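Local coordinates for protein putative amidohydrolase (Unidentified, PDB 3MKV) that probably hydrolyses dipeptides that end in proline, acting as a zinc-dependent prolidase of the amidohydrolase superfamily, at residues L22-E30 with V37-S45; R128-L136 with A180-Q191. All blocks are in the same frame, centred on the assembly; numbering follows the deposited sequence.

Contact 1: residues L22-E30 with V37-S45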
ATOM      1  N   LEU A  22      -2.660 -35.276 -56.067  1.00 70.76           N
ATOM      2  CA  LEU A  22      -3.064 -36.662 -56.223  1.00 74.19           C
ATOM      3  C   LEU A  22      -4.490 -36.719 -56.760  1.00 76.07           C
ATOM      4  O   LEU A  22      -5.382 -36.030 -56.261  1.00 74.92           O
ATOM      5  CB  LEU A  22      -2.972 -37.400 -54.885  1.00 73.61           C
ATOM      6  CG  LEU A  22      -1.641 -37.213 -54.151  1.00 66.28           C
ATOM      7  CD1 LEU A  22      -1.702 -37.786 -52.741  1.00 66.17           C
ATOM      8  CD2 LEU A  22      -0.507 -37.840 -54.945  1.00 66.68           C
ATOM      9  N   GLN A  23      -4.701 -37.536 -57.786  1.00 78.91           N
ATOM     10  CA  GLN A  23      -6.021 -37.660 -58.390  1.00 75.86           C
ATOM     11  C   GLN A  23      -6.667 -38.980 -57.997  1.00 72.33           C
ATOM     12  O   GLN A  23      -5.969 -39.949 -57.711  1.00 70.38           O
ATOM     13  CB  GLN A  23      -5.918 -37.561 -59.905  1.00 72.93           C
ATOM     14  CG  GLN A  23      -6.931 -36.605 -60.507  1.00 79.15           C
ATOM     15  CD  GLN A  23      -6.419 -35.177 -60.564  1.00 77.90           C
ATOM     16  OE1 GLN A  23      -5.209 -34.936 -60.660  1.00 66.38           O
ATOM     17  NE2 GLN A  23      -7.341 -34.220 -60.520  1.00 73.68           N
ATOM     18  N   GLY A  24      -7.997 -39.006 -57.951  1.00 69.50           N
ATOM     19  CA  GLY A  24      -8.728 -40.252 -57.719  1.00 66.26           C
ATOM     20  C   GLY A  24      -8.883 -40.715 -56.279  1.00 70.15           C
ATOM     21  O   GLY A  24      -9.116 -41.898 -56.025  1.00 70.76           O
ATOM     22  N   PHE A  25      -8.768 -39.793 -55.327  1.00 72.43           N
ATOM     23  CA  PHE A  25      -9.022 -40.129 -53.925  1.00 71.33           C
ATOM     24  C   PHE A  25     -10.407 -39.711 -53.453  1.00 71.29           C
ATOM     25  O   PHE A  25     -11.028 -38.796 -53.999  1.00 65.66           O
ATOM     26  CB  PHE A  25      -7.972 -39.504 -53.008  1.00 72.13           C
ATOM     27  CG  PHE A  25      -6.661 -40.226 -53.016  1.00 72.20           C
ATOM     28  CD1 PHE A  25      -6.418 -41.254 -52.114  1.00 69.20           C
ATOM     29  CD2 PHE A  25      -5.667 -39.878 -53.924  1.00 64.59           C
ATOM     30  CE1 PHE A  25      -5.209 -41.930 -52.121  1.00 70.04           C
ATOM     31  CE2 PHE A  25      -4.460 -40.545 -53.938  1.00 59.95           C
ATOM     32  CZ  PHE A  25      -4.228 -41.576 -53.035  1.00 68.82           C
ATOM     33  N   GLU A  26     -10.885 -40.399 -52.426  1.00 74.03           N
ATOM     34  CA  GLU A  26     -12.098 -39.997 -51.741  1.00 76.16           C
ATOM     35  C   GLU A  26     -11.796 -39.856 -50.249  1.00 75.64           C
ATOM     36  O   GLU A  26     -10.950 -40.583 -49.703  1.00 74.97           O
ATOM     37  CB  GLU A  26     -13.217 -41.010 -51.990  1.00 79.12           C
ATOM     38  CG  GLU A  26     -13.692 -41.047 -53.444  1.00 80.76           C
ATOM     39  CD  GLU A  26     -14.953 -41.880 -53.632  1.00 79.97           C
ATOM     40  OE1 GLU A  26     -15.602 -41.734 -54.686  1.00 83.06           O
ATOM     41  OE2 GLU A  26     -15.297 -42.677 -52.730  1.00 77.79           O
ATOM     42  N   ILE A  27     -12.465 -38.911 -49.591  1.00 70.48           N
ATOM     43  CA  ILE A  27     -12.203 -38.655 -48.182  1.00 66.16           C
ATOM     44  C   ILE A  27     -13.468 -38.828 -47.352  1.00 65.35           C
ATOM     45  O   ILE A  27     -14.519 -38.282 -47.677  1.00 63.85           O
ATOM     46  CB  ILE A  27     -11.617 -37.243 -47.968  1.00 67.36           C
ATOM     47  CG1 ILE A  27     -10.625 -36.901 -49.084  1.00 63.68           C
ATOM     48  CG2 ILE A  27     -10.943 -37.147 -46.609  1.00 66.01           C
ATOM     49  CD1 ILE A  27     -10.353 -35.424 -49.225  1.00 66.41           C
ATOM     50  N   LEU A  28     -13.363 -39.607 -46.283  1.00 69.52           N
ATOM     51  CA  LEU A  28     -14.506 -39.871 -45.423  1.00 69.61           C
ATOM     52  C   LEU A  28     -14.384 -39.109 -44.109  1.00 72.93           C
ATOM     53  O   LEU A  28     -13.530 -39.414 -43.280  1.00 71.16           O
ATOM     54  CB  LEU A  28     -14.635 -41.366 -45.147  1.00 70.49           C
ATOM     55  CG  LEU A  28     -15.787 -41.784 -44.228  1.00 69.83           C
ATOM     56  CD1 LEU A  28     -17.136 -41.539 -44.894  1.00 63.53           C
ATOM     57  CD2 LEU A  28     -15.639 -43.240 -43.831  1.00 72.23           C
ATOM     58  N   ILE A  29     -15.242 -38.109 -43.936  1.00 74.50           N
ATOM     59  CA  ILE A  29     -15.271 -37.320 -42.718  1.00 76.23           C
ATOM     60  C   ILE A  29     -16.486 -37.681 -41.889  1.00 77.23           C
ATOM     61  O   ILE A  29     -17.600 -37.730 -42.406  1.00 79.80           O
ATOM     62  CB  ILE A  29     -15.350 -35.816 -43.032  1.00 76.49           C
ATOM     63  CG1 ILE A  29     -14.011 -35.331 -43.584  1.00 70.64           C
ATOM     64  CG2 ILE A  29     -15.771 -35.026 -41.789  1.00 74.28           C
ATOM     65  CD1 ILE A  29     -13.540 -36.154 -44.743  1.00 80.58           C
ATOM     66  N   GLU A  30     -16.276 -37.929 -40.603  1.00 77.29           N
ATOM     67  CA  GLU A  30     -17.401 -38.104 -39.698  1.00 79.27           C
ATOM     68  C   GLU A  30     -17.045 -37.747 -38.259  1.00 77.34           C
ATOM     69  O   GLU A  30     -16.016 -38.178 -37.732  1.00 72.10           O
ATOM     70  CB  GLU A  30     -17.958 -39.523 -39.790  1.00 81.09           C
ATOM     71  CG  GLU A  30     -17.046 -40.581 -39.224  1.00 90.29           C
ATOM     72  CD  GLU A  30     -17.536 -41.974 -39.542  1.00 96.79           C
ATOM     73  OE1 GLU A  30     -17.651 -42.303 -40.744  1.00 91.38           O
ATOM     74  OE2 GLU A  30     -17.804 -42.738 -38.591  1.00103.65           O
ATOM     75  N   VAL A  37      -9.089 -42.141 -46.305  1.00 73.64           N
ATOM     76  CA  VAL A  37      -8.545 -41.412 -47.432  1.00 76.81           C
ATOM     77  C   VAL A  37      -7.966 -42.431 -48.415  1.00 80.69           C
ATOM     78  O   VAL A  37      -6.784 -42.775 -48.335  1.00 78.88           O
ATOM     79  CB  VAL A  37      -7.434 -40.432 -46.978  1.00 76.31           C
ATOM     80  CG1 VAL A  37      -6.876 -39.657 -48.164  1.00 70.83           C
ATOM     81  CG2 VAL A  37      -7.960 -39.478 -45.911  1.00 76.07           C
ATOM     82  N   SER A  38      -8.798 -42.927 -49.330  1.00 83.11           N
ATOM     83  CA  SER A  38      -8.340 -43.921 -50.302  1.00 84.59           C
ATOM     84  C   SER A  38      -8.701 -43.549 -51.727  1.00 84.11           C
ATOM     85  O   SER A  38      -9.496 -42.640 -51.964  1.00 81.14           O
ATOM     86  CB  SER A  38      -8.908 -45.308 -49.982  1.00 84.87           C
ATOM     87  OG  SER A  38     -10.222 -45.446 -50.494  1.00 88.02           O
ATOM     88  N   ASP A  39      -8.101 -44.266 -52.671  1.00 88.19           N
ATOM     89  CA  ASP A  39      -8.427 -44.127 -54.086  1.00 95.42           C
ATOM     90  C   ASP A  39      -9.492 -45.152 -54.461  1.00 99.08           C
ATOM     91  O   ASP A  39     -10.310 -44.920 -55.351  1.00101.03           O
ATOM     92  CB  ASP A  39      -7.176 -44.309 -54.943  1.00 95.31           C
ATOM     93  CG  ASP A  39      -6.167 -45.246 -54.305  1.00 96.51           C
ATOM     94  OD1 ASP A  39      -4.962 -45.109 -54.604  1.00 98.57           O
ATOM     95  OD2 ASP A  39      -6.574 -46.110 -53.496  1.00 92.26           O
ATOM     96  N   LYS A  40      -9.469 -46.284 -53.766  1.00103.74           N
ATOM     97  CA  LYS A  40     -10.541 -47.268 -53.847  1.00107.39           C
ATOM     98  C   LYS A  40     -11.818 -46.698 -53.235  1.00109.00           C
ATOM     99  O   LYS A  40     -11.985 -46.721 -52.014  1.00109.98           O
ATOM    100  CB  LYS A  40     -10.150 -48.541 -53.092  1.00107.57           C
ATOM    101  CG  LYS A  40      -9.373 -49.559 -53.912  1.00113.65           C
ATOM    102  CD  LYS A  40     -10.171 -49.999 -55.133  1.00122.41           C
ATOM    103  CE  LYS A  40      -9.969 -51.479 -55.428  1.00125.88           C
ATOM    104  NZ  LYS A  40      -8.532 -51.866 -55.387  1.00129.24           N
ATOM    105  N   PRO A  41     -12.724 -46.180 -54.082  1.00109.77           N
ATOM    106  CA  PRO A  41     -13.988 -45.644 -53.601  1.00109.05           C
ATOM    107  C   PRO A  41     -14.427 -46.299 -52.294  1.00107.49           C
ATOM    108  O   PRO A  41     -14.288 -47.510 -52.128  1.00103.15           O
ATOM    109  CB  PRO A  41     -14.943 -45.988 -54.742  1.00108.18           C
ATOM    110  CG  PRO A  41     -14.066 -45.866 -55.985  1.00106.91           C
ATOM    111  CD  PRO A  41     -12.622 -46.075 -55.549  1.00108.78           C
ATOM    112  N   ILE A  42     -14.945 -45.492 -51.372  1.00110.40           N
ATOM    113  CA  ILE A  42     -15.273 -45.965 -50.027  1.00113.05           C
ATOM    114  C   ILE A  42     -16.770 -46.095 -49.777  1.00113.29           C
ATOM    115  O   ILE A  42     -17.579 -45.379 -50.369  1.00110.99           O
ATOM    116  CB  ILE A  42     -14.646 -45.067 -48.931  1.00113.55           C
ATOM    117  CG1 ILE A  42     -14.578 -43.613 -49.407  1.00112.25           C
ATOM    118  CG2 ILE A  42     -13.252 -45.565 -48.565  1.00115.82           C
ATOM    119  CD1 ILE A  42     -13.571 -42.770 -48.652  1.00108.23           C
ATOM    120  N   LYS A  43     -17.120 -47.019 -48.887  1.00115.25           N
ATOM    121  CA  LYS A  43     -18.510 -47.306 -48.560  1.00116.06           C
ATOM    122  C   LYS A  43     -19.040 -46.336 -47.507  1.00116.04           C
ATOM    123  O   LYS A  43     -18.505 -46.256 -46.398  1.00115.46           O
ATOM    124  CB  LYS A  43     -18.627 -48.736 -48.032  1.00117.55           C
ATOM    125  CG  LYS A  43     -18.254 -48.870 -46.560  1.00119.20           C
ATOM    126  CD  LYS A  43     -17.646 -50.226 -46.256  1.00119.76           C
ATOM    127  CE  LYS A  43     -16.275 -50.357 -46.901  1.00118.78           C
ATOM    128  NZ  LYS A  43     -15.579 -51.599 -46.476  1.00115.19           N
ATOM    129  N   SER A  44     -20.093 -45.604 -47.856  1.00115.42           N
ATOM    130  CA  SER A  44     -20.728 -44.684 -46.915  1.00116.12           C
ATOM    131  C   SER A  44     -22.241 -44.686 -47.099  1.00115.30           C
ATOM    132  O   SER A  44     -22.755 -44.212 -48.113  1.00113.66           O
ATOM    133  CB  SER A  44     -20.192 -43.270 -47.100  1.00117.25           C
ATOM    134  OG  SER A  44     -20.598 -42.753 -48.354  1.00122.16           O
ATOM    135  N   SER A  45     -22.946 -45.218 -46.107  1.00114.11           N
ATOM    136  CA  SER A  45     -24.394 -45.347 -46.177  1.00113.34           C
ATOM    137  C   SER A  45     -25.105 -44.071 -45.733  1.00110.81           C
ATOM    138  O   SER A  45     -26.149 -43.709 -46.275  1.00108.15           O
ATOM    139  CB  SER A  45     -24.848 -46.531 -45.324  1.00115.84           C
ATOM    140  OG  SER A  45     -24.116 -46.585 -44.109  1.00118.45           O
TER

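Contact 2: residues R128-L136 with A180-Q191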
ATOM      1  N   ARG A 128      -9.509 -22.192 -35.080  1.00 46.69           N
ATOM      2  CA  ARG A 128      -9.097 -22.803 -33.841  1.00 46.83           C
ATOM      3  C   ARG A 128      -7.932 -21.973 -33.329  1.00 47.18           C
ATOM      4  O   ARG A 128      -7.064 -21.568 -34.108  1.00 45.91           O
ATOM      5  CB  ARG A 128      -8.666 -24.246 -34.092  1.00 45.81           C
ATOM      6  CG  ARG A 128      -7.961 -24.887 -32.926  1.00 53.28           C
ATOM      7  CD  ARG A 128      -7.514 -26.289 -33.275  1.00 63.55           C
ATOM      8  NE  ARG A 128      -8.613 -27.123 -33.754  1.00 59.97           N
ATOM      9  CZ  ARG A 128      -8.948 -27.247 -35.033  1.00 55.66           C
ATOM     10  NH1 ARG A 128      -8.272 -26.582 -35.959  1.00 50.43           N
ATOM     11  NH2 ARG A 128      -9.956 -28.039 -35.384  1.00 52.04           N
ATOM     12  N   LEU A 129      -7.919 -21.696 -32.028  1.00 50.45           N
ATOM     13  CA  LEU A 129      -6.969 -20.721 -31.472  1.00 44.18           C
ATOM     14  C   LEU A 129      -5.919 -21.353 -30.583  1.00 40.59           C
ATOM     15  O   LEU A 129      -6.239 -22.034 -29.616  1.00 48.59           O
ATOM     16  CB  LEU A 129      -7.705 -19.640 -30.683  1.00 45.79           C
ATOM     17  CG  LEU A 129      -8.570 -18.602 -31.406  1.00 45.32           C
ATOM     18  CD1 LEU A 129      -9.009 -17.538 -30.408  1.00 33.48           C
ATOM     19  CD2 LEU A 129      -7.818 -17.953 -32.554  1.00 43.10           C
ATOM     20  N   PHE A 130      -4.659 -21.127 -30.917  1.00 42.26           N
ATOM     21  CA  PHE A 130      -3.562 -21.455 -30.013  1.00 42.62           C
ATOM     22  C   PHE A 130      -2.999 -20.143 -29.482  1.00 46.40           C
ATOM     23  O   PHE A 130      -2.265 -19.437 -30.188  1.00 43.89           O
ATOM     24  CB  PHE A 130      -2.473 -22.243 -30.733  1.00 44.85           C
ATOM     25  CG  PHE A 130      -2.790 -23.701 -30.899  1.00 49.32           C
ATOM     26  CD1 PHE A 130      -3.685 -24.127 -31.873  1.00 49.03           C
ATOM     27  CD2 PHE A 130      -2.188 -24.646 -30.092  1.00 39.64           C
ATOM     28  CE1 PHE A 130      -3.971 -25.462 -32.036  1.00 47.95           C
ATOM     29  CE2 PHE A 130      -2.477 -25.994 -30.247  1.00 47.99           C
ATOM     30  CZ  PHE A 130      -3.368 -26.403 -31.221  1.00 42.08           C
ATOM     31  N   VAL A 131      -3.347 -19.822 -28.235  1.00 47.49           N
ATOM     32  CA  VAL A 131      -3.103 -18.495 -27.683  1.00 45.97           C
ATOM     33  C   VAL A 131      -1.874 -18.404 -26.769  1.00 48.47           C
ATOM     34  O   VAL A 131      -1.506 -19.361 -26.077  1.00 48.39           O
ATOM     35  CB  VAL A 131      -4.353 -17.991 -26.936  1.00 48.46           C
ATOM     36  CG1 VAL A 131      -5.587 -18.064 -27.859  1.00 38.80           C
ATOM     37  CG2 VAL A 131      -4.578 -18.810 -25.684  1.00 33.77           C
ATOM     38  N   SER A 132      -1.256 -17.229 -26.777  1.00 49.28           N
ATOM     39  CA  SER A 132      -0.076 -16.944 -25.978  1.00 49.87           C
ATOM     40  C   SER A 132      -0.413 -16.215 -24.678  1.00 52.03           C
ATOM     41  O   SER A 132       0.431 -16.112 -23.793  1.00 48.59           O
ATOM     42  CB  SER A 132       0.883 -16.066 -26.779  1.00 46.03           C
ATOM     43  OG  SER A 132       1.458 -16.779 -27.858  1.00 50.57           O
ATOM     44  N   GLY A 133      -1.640 -15.709 -24.572  1.00 49.86           N
ATOM     45  CA  GLY A 133      -1.978 -14.746 -23.534  1.00 49.22           C
ATOM     46  C   GLY A 133      -1.285 -13.424 -23.845  1.00 49.75           C
ATOM     47  O   GLY A 133      -1.241 -12.985 -24.996  1.00 53.02           O
ATOM     48  N   ARG A 134      -0.729 -12.784 -22.824  1.00 46.88           N
ATOM     49  CA  ARG A 134       0.020 -11.554 -23.043  1.00 46.60           C
ATOM     50  C   ARG A 134       1.506 -11.830 -23.270  1.00 45.58           C
ATOM     51  O   ARG A 134       2.112 -12.632 -22.567  1.00 44.35           O
ATOM     52  CB  ARG A 134      -0.158 -10.604 -21.865  1.00 45.10           C
ATOM     53  CG  ARG A 134      -1.503  -9.917 -21.854  1.00 42.98           C
ATOM     54  CD  ARG A 134      -1.697  -9.171 -20.547  1.00 45.95           C
ATOM     55  NE  ARG A 134      -1.947 -10.069 -19.418  1.00 45.45           N
ATOM     56  CZ  ARG A 134      -1.769  -9.721 -18.146  1.00 44.65           C
ATOM     57  NH1 ARG A 134      -1.321  -8.512 -17.853  1.00 41.26           N
ATOM     58  NH2 ARG A 134      -2.028 -10.577 -17.170  1.00 48.64           N
ATOM     59  N   ALA A 135       2.077 -11.159 -24.262  1.00 45.75           N
ATOM     60  CA  ALA A 135       3.504 -11.240 -24.522  1.00 45.94           C
ATOM     61  C   ALA A 135       4.284 -10.705 -23.329  1.00 42.04           C
ATOM     62  O   ALA A 135       3.934  -9.665 -22.769  1.00 41.93           O
ATOM     63  CB  ALA A 135       3.840 -10.439 -25.758  1.00 47.23           C
ATOM     64  N   LEU A 136       5.344 -11.404 -22.943  1.00 39.19           N
ATOM     65  CA  LEU A 136       6.229 -10.900 -21.889  1.00 39.63           C
ATOM     66  C   LEU A 136       7.277  -9.934 -22.445  1.00 42.45           C
ATOM     67  O   LEU A 136       7.993 -10.237 -23.389  1.00 40.42           O
ATOM     68  CB  LEU A 136       6.901 -12.045 -21.138  1.00 38.08           C
ATOM     69  CG  LEU A 136       6.175 -12.572 -19.891  1.00 52.07           C
ATOM     70  CD1 LEU A 136       4.740 -12.982 -20.180  1.00 54.34           C
ATOM     71  CD2 LEU A 136       6.939 -13.735 -19.296  1.00 51.00           C
ATOM     72  N   ALA A 180       4.896 -14.392 -13.785  1.00 43.97           N
ATOM     73  CA  ALA A 180       4.126 -13.998 -14.949  1.00 43.40           C
ATOM     74  C   ALA A 180       3.801 -15.204 -15.822  1.00 44.95           C
ATOM     75  O   ALA A 180       2.651 -15.411 -16.202  1.00 50.32           O
ATOM     76  CB  ALA A 180       4.878 -12.941 -15.745  1.00 41.09           C
ATOM     77  N   VAL A 181       4.804 -16.013 -16.138  1.00 46.59           N
ATOM     78  CA  VAL A 181       4.563 -17.160 -17.001  1.00 45.29           C
ATOM     79  C   VAL A 181       3.604 -18.110 -16.327  1.00 45.18           C
ATOM     80  O   VAL A 181       2.727 -18.673 -16.966  1.00 45.75           O
ATOM     81  CB  VAL A 181       5.857 -17.913 -17.330  1.00 52.18           C
ATOM     82  CG1 VAL A 181       5.539 -19.289 -17.919  1.00 51.25           C
ATOM     83  CG2 VAL A 181       6.718 -17.092 -18.282  1.00 52.29           C
ATOM     84  N   ARG A 182       3.775 -18.294 -15.024  1.00 47.70           N
ATOM     85  CA  ARG A 182       2.915 -19.198 -14.275  1.00 42.24           C
ATOM     86  C   ARG A 182       1.474 -18.691 -14.292  1.00 42.30           C
ATOM     87  O   ARG A 182       0.532 -19.478 -14.419  1.00 43.13           O
ATOM     88  CB  ARG A 182       3.438 -19.384 -12.847  1.00 47.34           C
ATOM     89  CG  ARG A 182       4.718 -20.222 -12.772  1.00 37.96           C
ATOM     90  CD  ARG A 182       5.310 -20.205 -11.365  1.00 39.12           C
ATOM     91  NE  ARG A 182       6.507 -21.028 -11.283  1.00 43.54           N
ATOM     92  CZ  ARG A 182       7.332 -21.070 -10.244  1.00 43.99           C
ATOM     93  NH1 ARG A 182       7.091 -20.349  -9.159  1.00 42.78           N
ATOM     94  NH2 ARG A 182       8.389 -21.863 -10.284  1.00 46.22           N
ATOM     95  N   GLU A 183       1.313 -17.376 -14.203  1.00 35.92           N
ATOM     96  CA  GLU A 183      -0.001 -16.736 -14.321  1.00 39.54           C
ATOM     97  C   GLU A 183      -0.660 -16.944 -15.687  1.00 43.57           C
ATOM     98  O   GLU A 183      -1.843 -17.285 -15.765  1.00 46.50           O
ATOM     99  CB  GLU A 183       0.106 -15.234 -14.007  1.00 35.77           C
ATOM    100  CG  GLU A 183       0.552 -14.981 -12.564  1.00 48.79           C
ATOM    101  CD  GLU A 183       0.679 -13.514 -12.225  1.00 52.73           C
ATOM    102  OE1 GLU A 183       0.270 -12.681 -13.053  1.00 56.51           O
ATOM    103  OE2 GLU A 183       1.195 -13.194 -11.128  1.00 65.10           O
ATOM    104  N   GLU A 184       0.099 -16.738 -16.759  1.00 40.14           N
ATOM    105  CA  GLU A 184      -0.443 -16.890 -18.093  1.00 42.09           C
ATOM    106  C   GLU A 184      -0.845 -18.340 -18.327  1.00 43.81           C
ATOM    107  O   GLU A 184      -1.902 -18.627 -18.896  1.00 44.78           O
ATOM    108  CB  GLU A 184       0.564 -16.430 -19.163  1.00 39.12           C
ATOM    109  CG  GLU A 184       0.878 -14.934 -19.159  1.00 42.89           C
ATOM    110  CD  GLU A 184      -0.364 -14.052 -19.199  1.00 57.19           C
ATOM    111  OE1 GLU A 184      -1.247 -14.291 -20.053  1.00 58.05           O
ATOM    112  OE2 GLU A 184      -0.453 -13.113 -18.374  1.00 53.38           O
ATOM    113  N   LEU A 185       0.004 -19.259 -17.885  1.00 42.56           N
ATOM    114  CA  LEU A 185      -0.293 -20.669 -18.014  1.00 45.48           C
ATOM    115  C   LEU A 185      -1.545 -21.071 -17.210  1.00 45.61           C
ATOM    116  O   LEU A 185      -2.393 -21.810 -17.711  1.00 42.48           O
ATOM    117  CB  LEU A 185       0.922 -21.502 -17.598  1.00 50.83           C
ATOM    118  CG  LEU A 185       2.142 -21.466 -18.530  1.00 48.28           C
ATOM    119  CD1 LEU A 185       3.318 -22.200 -17.925  1.00 43.01           C
ATOM    120  CD2 LEU A 185       1.790 -22.077 -19.868  1.00 48.44           C
ATOM    121  N   GLN A 186      -1.671 -20.587 -15.977  1.00 44.56           N
ATOM    122  CA  GLN A 186      -2.843 -20.941 -15.173  1.00 49.38           C
ATOM    123  C   GLN A 186      -4.101 -20.359 -15.805  1.00 47.47           C
ATOM    124  O   GLN A 186      -5.185 -20.940 -15.690  1.00 47.27           O
ATOM    125  CB  GLN A 186      -2.713 -20.492 -13.704  1.00 48.41           C
ATOM    126  CG  GLN A 186      -3.375 -19.160 -13.380  1.00 60.33           C
ATOM    127  CD  GLN A 186      -4.896 -19.245 -13.131  1.00 63.87           C
ATOM    128  OE1 GLN A 186      -5.374 -20.029 -12.304  1.00 48.13           O
ATOM    129  NE2 GLN A 186      -5.653 -18.397 -13.828  1.00 61.82           N
ATOM    130  N   MET A 187      -3.953 -19.223 -16.482  1.00 44.56           N
ATOM    131  CA  MET A 187      -5.087 -18.580 -17.125  1.00 41.64           C
ATOM    132  C   MET A 187      -5.482 -19.282 -18.439  1.00 48.67           C
ATOM    133  O   MET A 187      -6.549 -19.006 -19.003  1.00 45.12           O
ATOM    134  CB  MET A 187      -4.854 -17.070 -17.303  1.00 39.85           C
ATOM    135  CG  MET A 187      -5.306 -16.238 -16.084  1.00 41.18           C
ATOM    136  SD  MET A 187      -5.099 -14.430 -16.132  1.00 32.55           S
ATOM    137  CE  MET A 187      -3.400 -14.275 -16.634  1.00 41.84           C
ATOM    138  N   GLY A 188      -4.626 -20.196 -18.908  1.00 49.94           N
ATOM    139  CA  GLY A 188      -4.953 -21.065 -20.049  1.00 43.69           C
ATOM    140  C   GLY A 188      -4.145 -20.907 -21.332  1.00 43.77           C
ATOM    141  O   GLY A 188      -4.515 -21.468 -22.362  1.00 40.35           O
ATOM    142  N   ALA A 189      -3.056 -20.138 -21.291  1.00 44.71           N
ATOM    143  CA  ALA A 189      -2.159 -20.003 -22.457  1.00 45.55           C
ATOM    144  C   ALA A 189      -1.699 -21.353 -23.010  1.00 49.02           C
ATOM    145  O   ALA A 189      -1.332 -22.249 -22.249  1.00 50.90           O
ATOM    146  CB  ALA A 189      -0.946 -19.162 -22.099  1.00 40.54           C
ATOM    147  N   ASP A 190      -1.699 -21.497 -24.335  1.00 50.05           N
ATOM    148  CA  ASP A 190      -1.205 -22.721 -24.965  1.00 44.25           C
ATOM    149  C   ASP A 190       0.319 -22.720 -25.078  1.00 44.31           C
ATOM    150  O   ASP A 190       0.937 -23.770 -25.198  1.00 41.95           O
ATOM    151  CB  ASP A 190      -1.809 -22.886 -26.353  1.00 43.84           C
ATOM    152  CG  ASP A 190      -3.319 -22.997 -26.323  1.00 48.92           C
ATOM    153  OD1 ASP A 190      -3.840 -23.953 -25.706  1.00 50.53           O
ATOM    154  OD2 ASP A 190      -3.988 -22.132 -26.929  1.00 53.96           O
ATOM    155  N   GLN A 191       0.919 -21.533 -25.071  1.00 43.16           N
ATOM    156  CA  GLN A 191       2.372 -21.395 -25.218  1.00 42.31           C
ATOM    157  C   GLN A 191       2.739 -20.000 -24.764  1.00 41.64           C
ATOM    158  O   GLN A 191       1.850 -19.198 -24.476  1.00 41.47           O
ATOM    159  CB  GLN A 191       2.819 -21.607 -26.673  1.00 39.88           C
ATOM    160  CG  GLN A 191       2.466 -20.470 -27.626  1.00 38.92           C
ATOM    161  CD  GLN A 191       1.069 -20.614 -28.214  1.00 47.03           C
ATOM    162  OE1 GLN A 191       0.573 -21.726 -28.373  1.00 40.62           O
ATOM    163  NE2 GLN A 191       0.430 -19.485 -28.539  1.00 40.77           N
TER
HETATM  164  O   HOH W   1      -3.439 -12.793 -20.039  1.00 56.01           O
HETATM  165  O   HOH W   2      -2.129 -10.923 -14.124  1.00 57.45           O

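Contact 1: residues L22-E30 with V37-S45
Glu26 meets Ile42 through a carboxylate carried on an extended arm: CG lies anti to its own carbonyl carbon (chi1 -67°), and the straight chain beyond it brings OE2 to the backbone of 37-45 four residues past the end of the strand. There OE2 accepts the N-H of Ile42 at 3.1 Å from the N, on the anti side of the carboxylate and well out of its plane. The aliphatic part of the same side chain packs against Ile42 as well, Glu26 CB standing 3.8 Å from Ile42 CD1, and that methyl continues to Leu28 CB. One residue thus grips the departing chain by both a polar tip and an apolar stem.

The backbone pairing is a short antiparallel ladder. Glu26 and Ser38 form its hydrogen-bonded pair, with Glu26 N 2.7 Å from Ser38 O in a nearly straight bond and Ser38 N 3.2 Å from Glu26 O in a more bent one. Ile27 and Val37 follow as a non-hydrogen-bonded pair on the other face of the sheet, their side chains side by side and touching through their CG2 methyls at 3.8 Å. At the opposite end Asp39 lies over one face of the Phe25 ring, its CB 4.3 Å from the ring centroid in a CH-pi contact, with carboxylate and ring planes stacked only 16° apart. Ser38 OG, at the end of the ladder, donates forward to Lys40 O, two residues on, above its carbonyl plane.

The example is a beta hairpin, strands 25-30 and 33-38, at the edge of a four-stranded mixed sheet: strand 33-38 is outermost within the chain, while strand 25-30 also pairs with strand 5-9, through Ile27 with Phe8 and Ile29 with Phe6. Leu13 of strand 12-13 touches both Phe25 and Val37.

Contact 2: residues R128-L136 with A180-Q191
Val131 and Asp190 join strand 128-131, near Val131, to the segment that follows helix 174-187, where Gly188, at positive phi, closes the helix in a Schellman motif and Asp190 N then donates to Val131 O at 2.8 Å. The side chain of Asp190 returns the bond: its OD2 takes Val131 N at 2.7 Å through the anti lone pair, so main chain and side chain together clamp one residue. Gln191, bent at chi2 (-87°), sends NE2 to two acceptors lying close to its amide plane, Phe130 O at 3.2 Å and Ser132 OG at 3.0 Å. The former is approached from above the carbonyl plane.

Farther along, Glu184 reaches from the helix toward 133-134 with its chain folded at chi2. Its OE1 accepts Arg134 N at 3.2 Å from above the carboxylate plane, and its OE2 forms a salt bridge with Arg134 NH2 at 3.2 Å, the two planar groups standing 75° apart. A water links Arg134 NE to Glu184 OE1. Leu136 CD2 packs on Val181 CG2 at 3.5 Å.

OD2 of Asp190 also pairs with Lys116, and OE2 of Glu184, besides Arg134, with Arg169, while Ser132 OG bonds to Asp107 O. These cations probably favour the ionised form of both acids, and the Arg134 N bond holds the turn after the strand in this mostly buried setting.

Contact 1 and contact 2 illustrate local and longer-range closure in one chain. The first joins neighbouring strands of a hairpin at the surface, its centre about 31 Å from the centre of the chain; the second links a strand to a segment 44 residues away and lies mostly buried. They follow in series along the sequence, their centres about 39 Å apart and their nearest atoms about 11 Å, yet segment 22-30, by its strand 22-23, and strand 128-131 belong to the same larger mixed sheet. Contact 2 lies nearer the metal centre: the Ser132 side chain is about 9 Å from a zinc ion, and Gln191 lies two residues before the carboxylated Lys193, a ligand in both zinc sites.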